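Local structure of insecticidal crystal protein Cry35Ab1 (4JP0) at residues V7-N12 against T138-I143. The protein forms, together with Cry34Ab1, a binary insecticidal toxin active on western corn rootworm, whose larval midgut epithelium is probably the primary target. Residues are numbered along the deposited sequence; the frame is centred on the assembly and turned at random.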
ATOM      1  N   VAL A   7      15.243  17.731  -0.293  1.00 13.53           N
ATOM      2  CA  VAL A   7      14.545  18.995  -0.394  1.00 14.20           C
ATOM      3  C   VAL A   7      15.316  19.773  -1.474  1.00 15.07           C
ATOM      4  O   VAL A   7      16.537  19.920  -1.387  1.00 14.31           O
ATOM      5  CB  VAL A   7      14.622  19.801   0.959  1.00 14.69           C
ATOM      6  CG1 VAL A   7      13.925  21.139   0.809  1.00 13.89           C
ATOM      7  CG2 VAL A   7      13.985  18.982   2.107  1.00 16.62           C
ATOM      8  N   TYR A   8      14.612  20.254  -2.488  1.00 12.81           N
ATOM      9  CA  TYR A   8      15.241  20.903  -3.614  1.00 14.30           C
ATOM     10  C   TYR A   8      14.848  22.351  -3.730  1.00 14.22           C
ATOM     11  O   TYR A   8      13.753  22.714  -3.365  1.00 15.60           O
ATOM     12  CB  TYR A   8      14.732  20.240  -4.899  1.00 14.12           C
ATOM     13  CG  TYR A   8      15.257  18.865  -5.177  1.00 15.45           C
ATOM     14  CD1 TYR A   8      14.459  17.738  -4.966  1.00 15.06           C
ATOM     15  CD2 TYR A   8      16.538  18.680  -5.684  1.00 14.83           C
ATOM     16  CE1 TYR A   8      14.951  16.465  -5.260  1.00 15.27           C
ATOM     17  CE2 TYR A   8      17.029  17.400  -5.962  1.00 16.58           C
ATOM     18  CZ  TYR A   8      16.224  16.316  -5.771  1.00 14.82           C
ATOM     19  OH  TYR A   8      16.674  15.063  -6.072  1.00 13.42           O
ATOM     20  N   GLU A   9      15.726  23.165  -4.289  1.00 14.53           N
ATOM     21  CA  GLU A   9      15.349  24.512  -4.721  1.00 14.85           C
ATOM     22  C   GLU A   9      15.330  24.408  -6.229  1.00 15.08           C
ATOM     23  O   GLU A   9      16.142  23.685  -6.808  1.00 15.82           O
ATOM     24  CB  GLU A   9      16.402  25.550  -4.267  1.00 15.19           C
ATOM     25  CG  GLU A   9      16.289  25.797  -2.773  1.00 16.72           C
ATOM     26  CD  GLU A   9      17.305  26.782  -2.251  1.00 22.49           C
ATOM     27  OE1 GLU A   9      18.278  27.113  -2.973  1.00 25.51           O
ATOM     28  OE2 GLU A   9      17.122  27.215  -1.109  1.00 25.51           O
ATOM     29  N   ILE A  10      14.417  25.089  -6.881  1.00 13.45           N
ATOM     30  CA  ILE A  10      14.289  24.990  -8.356  1.00 12.86           C
ATOM     31  C   ILE A  10      14.508  26.372  -8.963  1.00 13.43           C
ATOM     32  O   ILE A  10      13.815  27.318  -8.627  1.00 12.91           O
ATOM     33  CB  ILE A  10      12.896  24.446  -8.744  1.00 12.95           C
ATOM     34  CG1 ILE A  10      12.707  23.034  -8.204  1.00 13.84           C
ATOM     35  CG2 ILE A  10      12.692  24.424 -10.243  1.00 13.07           C
ATOM     36  CD1 ILE A  10      11.247  22.532  -8.399  1.00 15.14           C
ATOM     37  N   SER A  11      15.517  26.500  -9.814  1.00 13.78           N
ATOM     38  CA  SER A  11      15.855  27.808 -10.377  1.00 13.73           C
ATOM     39  C   SER A  11      15.913  27.779 -11.896  1.00 13.77           C
ATOM     40  O   SER A  11      16.193  26.743 -12.499  1.00 14.46           O
ATOM     41  CB  SER A  11      17.198  28.329  -9.812  1.00 14.83           C
ATOM     42  OG  SER A  11      18.256  27.434 -10.068  1.00 14.66           O
ATOM     43  N   ASN A  12      15.686  28.935 -12.511  1.00 12.65           N
ATOM     44  CA  ASN A  12      15.644  28.990 -13.948  1.00 13.16           C
ATOM     45  C   ASN A  12      17.026  29.173 -14.604  1.00 14.18           C
ATOM     46  O   ASN A  12      17.859  29.984 -14.157  1.00 12.74           O
ATOM     47  CB  ASN A  12      14.746  30.125 -14.386  1.00 13.52           C
ATOM     48  CG  ASN A  12      14.524  30.132 -15.890  1.00 13.51           C
ATOM     49  OD1 ASN A  12      15.109  30.932 -16.604  1.00 13.32           O
ATOM     50  ND2 ASN A  12      13.682  29.222 -16.371  1.00 13.72           N
ATOM     51  N   THR A 138      18.595  22.121  -7.078  1.00 17.30           N
ATOM     52  CA  THR A 138      19.681  22.184  -6.125  1.00 18.88           C
ATOM     53  C   THR A 138      19.246  21.499  -4.838  1.00 17.88           C
ATOM     54  O   THR A 138      18.253  21.894  -4.257  1.00 17.56           O
ATOM     55  CB  THR A 138      19.964  23.667  -5.826  1.00 19.48           C
ATOM     56  OG1 THR A 138      20.313  24.342  -7.049  1.00 20.61           O
ATOM     57  CG2 THR A 138      21.185  23.827  -4.899  1.00 23.60           C
ATOM     58  N   SER A 139      19.968  20.477  -4.407  1.00 17.65           N
ATOM     59  CA  SER A 139      19.644  19.789  -3.142  1.00 17.75           C
ATOM     60  C   SER A 139      20.110  20.561  -1.912  1.00 17.41           C
ATOM     61  O   SER A 139      21.298  20.870  -1.793  1.00 17.76           O
ATOM     62  CB  SER A 139      20.286  18.410  -3.116  1.00 19.18           C
ATOM     63  OG  SER A 139      19.916  17.764  -1.885  1.00 21.78           O
ATOM     64  N   VAL A 140      19.197  20.884  -1.000  1.00 15.65           N
ATOM     65  CA  VAL A 140      19.594  21.622   0.199  1.00 16.04           C
ATOM     66  C   VAL A 140      19.481  20.769   1.424  1.00 15.79           C
ATOM     67  O   VAL A 140      19.962  21.178   2.483  1.00 15.33           O
ATOM     68  CB  VAL A 140      18.770  22.967   0.395  1.00 17.32           C
ATOM     69  CG1 VAL A 140      19.062  23.913  -0.732  1.00 18.92           C
ATOM     70  CG2 VAL A 140      17.269  22.680   0.477  1.00 15.67           C
ATOM     71  N   GLN A 141      18.842  19.598   1.298  1.00 14.19           N
ATOM     72  CA  GLN A 141      18.760  18.651   2.413  1.00 14.84           C
ATOM     73  C   GLN A 141      18.479  17.257   1.881  1.00 14.51           C
ATOM     74  O   GLN A 141      17.717  17.097   0.939  1.00 11.83           O
ATOM     75  CB  GLN A 141      17.671  19.051   3.421  1.00 14.51           C
ATOM     76  CG  GLN A 141      17.684  18.177   4.694  1.00 16.36           C
ATOM     77  CD  GLN A 141      16.711  18.681   5.751  1.00 21.09           C
ATOM     78  OE1 GLN A 141      16.129  19.751   5.604  1.00 23.27           O
ATOM     79  NE2 GLN A 141      16.539  17.919   6.801  1.00 20.02           N
ATOM     80  N   THR A 142      19.114  16.256   2.474  1.00 14.48           N
ATOM     81  CA  THR A 142      18.813  14.874   2.144  1.00 15.16           C
ATOM     82  C   THR A 142      18.351  14.183   3.445  1.00 16.28           C
ATOM     83  O   THR A 142      19.005  14.316   4.501  1.00 16.55           O
ATOM     84  CB  THR A 142      20.067  14.156   1.586  1.00 15.21           C
ATOM     85  OG1 THR A 142      20.469  14.776   0.361  1.00 12.80           O
ATOM     86  CG2 THR A 142      19.711  12.706   1.164  1.00 14.55           C
ATOM     87  N   ILE A 143      17.244  13.460   3.357  1.00 15.88           N
ATOM     88  CA  ILE A 143      16.694  12.717   4.472  1.00 17.68           C
ATOM     89  C   ILE A 143      16.977  11.256   4.238  1.00 18.40           C
ATOM     90  O   ILE A 143      16.610  10.705   3.201  1.00 18.57           O
ATOM     91  CB  ILE A 143      15.157  12.898   4.531  1.00 18.78           C
ATOM     92  CG1 ILE A 143      14.766  14.359   4.439  1.00 21.23           C
ATOM     93  CG2 ILE A 143      14.570  12.219   5.818  1.00 19.65           C
ATOM     94  CD1 ILE A 143      15.300  15.124   5.514  1.00 24.36           C
TER
HETATM   95  O   HOH W   1      18.389  25.378  -8.130  1.00 16.67           O
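Val7 faces both Val140 and Gln141 across an antiparallel pair of strands, a classic beta bulge that puts two residues of 138-142 opposite one of 7-12. Its backbone is gripped at both ends: Val7 N donates to Gln141 O (2.8 Å), while Val7 O accepts a nearly straight bond from Val140 N (2.9 Å). The two methyls of Val7 are divided between these neighbours. CG1, anti to the backbone N (chi1 178°), lies 3.7 Å from Val140 CG2, and CG2 rests on Gln141 CB at 3.9 Å. Val140 uses both methyls: CG1, anti to its own carbonyl carbon, lies against Glu9 CG and the carboxylate, 3.7 Å from Glu9 CD, a van der Waals contact. The Glu9 and Val140 side chains cross at about a right angle. Past the bulge, Glu9 and Thr138 exchange N-H...O bonds in both directions, and Thr138 O also takes a CA-H...O contact from Tyr8 CA (3.2 Å). A water donates to Glu9 O and bonds Ser11 OG. The Tyr8 ring leaves by the other face of the sheet with Ser139; the Tyr8 side chain touches Leu137 and Leu49, and its OH bonds to Asp3 O. The pair joins the first and last strands of the N-terminal ricin B-type beta-trefoil domain, 7-12 also pairing with 43-52. Four backbone hydrogen bonds thus pair the N-H and C=O groups of Val7 and Glu9 with those of 138-141, while the side-chain contacts at the bulge are mainly aliphatic, Val7 and Gln141 also touching Tyr62.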